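Local coordinates for protein phosphoribosylaminoimidazole-succinocarboxamide synthase (Thermotoga maritima, PDB 1KUT) that catalyses the ATP-dependent joining of L-aspartate to a phosphoribosyl-aminoimidazole carboxylate, making SAICAR in de novo purine biosynthesis, at residues L82-R87 and V111-K116. Sequence-based numbering, arbitrary orientation.
Sequences LEVVVR and VEFFIK
Val111 lays CG1 against CG1 of Val84 at 3.7 Å, on the apolar face where Val86 also lies. Val111 and Val86 pack on helix 138-160. Glu112 joins the two strands twice. Its backbone forms both hydrogen bonds of the antiparallel pair with Val85. Its carboxylate rises from the other face, shared by Glu83, Val85 and Phe114, and OE1 takes NE of Arg87 at 2.6 Å and NH2 at 2.8 Å. This is a side-on grip of two nitrogens on one oxygen. OE1 lies in the guanidinium plane, but the guanidinium and carboxylate planes are 69° apart. CG1 of Val85 covers one guanidinium face. OE2 of Glu112 forms a salt bridge with Arg97. Phe113 returns to the apolar face, and CG1 of Val84 sits over its ring as a CH-pi contact, 4.3 Å from the centroid. CD2 of Leu82 touches the same ring at CD2. Phe114 and Glu83 form the second hydrogen-bonded pair. The Phe114 ring reaches CG2 of Val85 at 4.0 Å. Ile115 meets CD1 of Leu82 through CG1 and packs on Tyr98 of the second subunit. Lys116 has a bent chain, with chi3 -62° and chi4 75°, which brings NZ to a salt bridge with OE2 of Glu83, whose hydrogen bond is weak at 3.2 Å. Its stronger partner is Glu172. A leucine in place of Arg87 would probably leave OE1 of Glu112 without its two donors from the facing strand, and the carboxylate held less firmly, with Arg97 still on OE2. Backbone bonds fix the strand register, while Arg87 and Arg97 together would probably stabilise the negative charge of Glu112.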
loop_
_atom_site.group_PDB
_atom_site.type_symbol
_atom_site.label_atom_id
_atom_site.label_comp_id
_atom_site.label_asym_id
_atom_site.label_seq_id
_atom_site.Cartn_x
_atom_site.Cartn_y
_atom_site.Cartn_z
ATOM N N LEU B 82 10.453 1.341 8.975
ATOM C CA LEU B 82 9.172 0.717 8.710
ATOM C C LEU B 82 8.304 0.479 9.933
ATOM O O LEU B 82 8.802 0.313 11.045
ATOM C CB LEU B 82 9.461 -0.619 8.022
ATOM C CG LEU B 82 9.020 -0.946 6.601
ATOM C CD1 LEU B 82 9.163 0.252 5.652
ATOM C CD2 LEU B 82 9.860 -2.132 6.155
ATOM N N GLU B 83 6.996 0.470 9.709
ATOM C CA GLU B 83 6.011 0.198 10.744
ATOM C C GLU B 83 5.210 -0.960 10.155
ATOM O O GLU B 83 4.598 -0.822 9.112
ATOM C CB GLU B 83 5.122 1.418 10.983
ATOM C CG GLU B 83 5.815 2.517 11.766
ATOM C CD GLU B 83 4.871 3.638 12.195
ATOM O OE1 GLU B 83 3.705 3.348 12.546
ATOM O OE2 GLU B 83 5.299 4.816 12.201
ATOM N N VAL B 84 5.256 -2.117 10.801
ATOM C CA VAL B 84 4.557 -3.294 10.311
ATOM C C VAL B 84 3.317 -3.501 11.176
ATOM O O VAL B 84 3.420 -3.751 12.381
ATOM C CB VAL B 84 5.448 -4.561 10.401
ATOM C CG1 VAL B 84 4.788 -5.707 9.632
ATOM C CG2 VAL B 84 6.848 -4.269 9.875
ATOM N N VAL B 85 2.150 -3.425 10.550
ATOM C CA VAL B 85 0.901 -3.565 11.261
ATOM C C VAL B 85 0.197 -4.873 10.946
ATOM O O VAL B 85 0.089 -5.271 9.780
ATOM C CB VAL B 85 -0.040 -2.399 10.899
ATOM C CG1 VAL B 85 -1.369 -2.538 11.630
ATOM C CG2 VAL B 85 0.634 -1.072 11.236
ATOM N N VAL B 86 -0.272 -5.549 11.992
ATOM C CA VAL B 86 -1.009 -6.780 11.805
ATOM C C VAL B 86 -2.423 -6.515 12.295
ATOM O O VAL B 86 -2.628 -5.998 13.410
ATOM C CB VAL B 86 -0.399 -7.944 12.597
ATOM C CG1 VAL B 86 -1.211 -9.206 12.359
ATOM C CG2 VAL B 86 1.037 -8.175 12.159
ATOM N N ARG B 87 -3.408 -6.837 11.467
ATOM C CA ARG B 87 -4.784 -6.622 11.865
ATOM C C ARG B 87 -5.491 -7.951 12.010
ATOM O O ARG B 87 -5.360 -8.826 11.158
ATOM C CB ARG B 87 -5.516 -5.765 10.831
ATOM C CG ARG B 87 -4.930 -4.371 10.682
ATOM C CD ARG B 87 -5.538 -3.645 9.514
ATOM N NE ARG B 87 -4.775 -2.441 9.205
ATOM C CZ ARG B 87 -4.781 -1.333 9.940
ATOM N NH1 ARG B 87 -5.522 -1.265 11.036
ATOM N NH2 ARG B 87 -4.032 -0.298 9.578
ATOM N N VAL B 111 -1.353 -8.275 7.311
ATOM C CA VAL B 111 -0.098 -7.571 7.550
ATOM C C VAL B 111 0.052 -6.434 6.545
ATOM O O VAL B 111 -0.042 -6.669 5.348
ATOM C CB VAL B 111 1.118 -8.488 7.354
ATOM C CG1 VAL B 111 2.374 -7.771 7.815
ATOM C CG2 VAL B 111 0.924 -9.788 8.104
ATOM N N GLU B 112 0.304 -5.217 7.039
ATOM C CA GLU B 112 0.482 -4.026 6.208
ATOM C C GLU B 112 1.799 -3.318 6.529
ATOM O O GLU B 112 2.178 -3.198 7.698
ATOM C CB GLU B 112 -0.626 -3.001 6.471
ATOM C CG GLU B 112 -2.028 -3.381 6.052
ATOM C CD GLU B 112 -2.986 -2.182 6.093
ATOM O OE1 GLU B 112 -3.333 -1.694 7.197
ATOM O OE2 GLU B 112 -3.383 -1.720 5.006
ATOM N N PHE B 113 2.486 -2.820 5.506
ATOM C CA PHE B 113 3.719 -2.081 5.746
ATOM C C PHE B 113 3.506 -0.592 5.506
ATOM O O PHE B 113 2.780 -0.177 4.607
ATOM C CB PHE B 113 4.857 -2.562 4.849
ATOM C CG PHE B 113 5.384 -3.918 5.202
ATOM C CD1 PHE B 113 4.719 -5.071 4.785
ATOM C CD2 PHE B 113 6.560 -4.050 5.949
ATOM C CE1 PHE B 113 5.221 -6.337 5.105
ATOM C CE2 PHE B 113 7.066 -5.316 6.272
ATOM C CZ PHE B 113 6.397 -6.461 5.850
ATOM N N PHE B 114 4.163 0.211 6.325
ATOM C CA PHE B 114 4.096 1.657 6.224
ATOM C C PHE B 114 5.501 2.214 6.373
ATOM O O PHE B 114 6.223 1.883 7.316
ATOM C CB PHE B 114 3.234 2.230 7.342
ATOM C CG PHE B 114 1.783 1.938 7.191
ATOM C CD1 PHE B 114 0.956 2.811 6.488
ATOM C CD2 PHE B 114 1.230 0.789 7.764
ATOM C CE1 PHE B 114 -0.407 2.552 6.361
ATOM C CE2 PHE B 114 -0.137 0.516 7.639
ATOM C CZ PHE B 114 -0.959 1.401 6.939
ATOM N N ILE B 115 5.900 3.051 5.434
ATOM C CA ILE B 115 7.203 3.664 5.528
ATOM C C ILE B 115 7.101 4.672 6.653
ATOM O O ILE B 115 6.265 5.583 6.605
ATOM C CB ILE B 115 7.565 4.393 4.233
ATOM C CG1 ILE B 115 7.888 3.351 3.161
ATOM C CG2 ILE B 115 8.752 5.366 4.472
ATOM C CD1 ILE B 115 8.414 3.951 1.878
ATOM N N LYS B 116 7.924 4.523 7.684
ATOM C CA LYS B 116 7.833 5.505 8.748
ATOM C C LYS B 116 8.507 6.789 8.241
ATOM O O LYS B 116 9.719 6.847 8.010
ATOM C CB LYS B 116 8.435 4.969 10.065
ATOM C CG LYS B 116 9.927 5.021 10.225
ATOM C CD LYS B 116 10.348 4.404 11.577
ATOM C CE LYS B 116 9.785 5.147 12.813
ATOM N NZ LYS B 116 8.331 4.912 13.096
#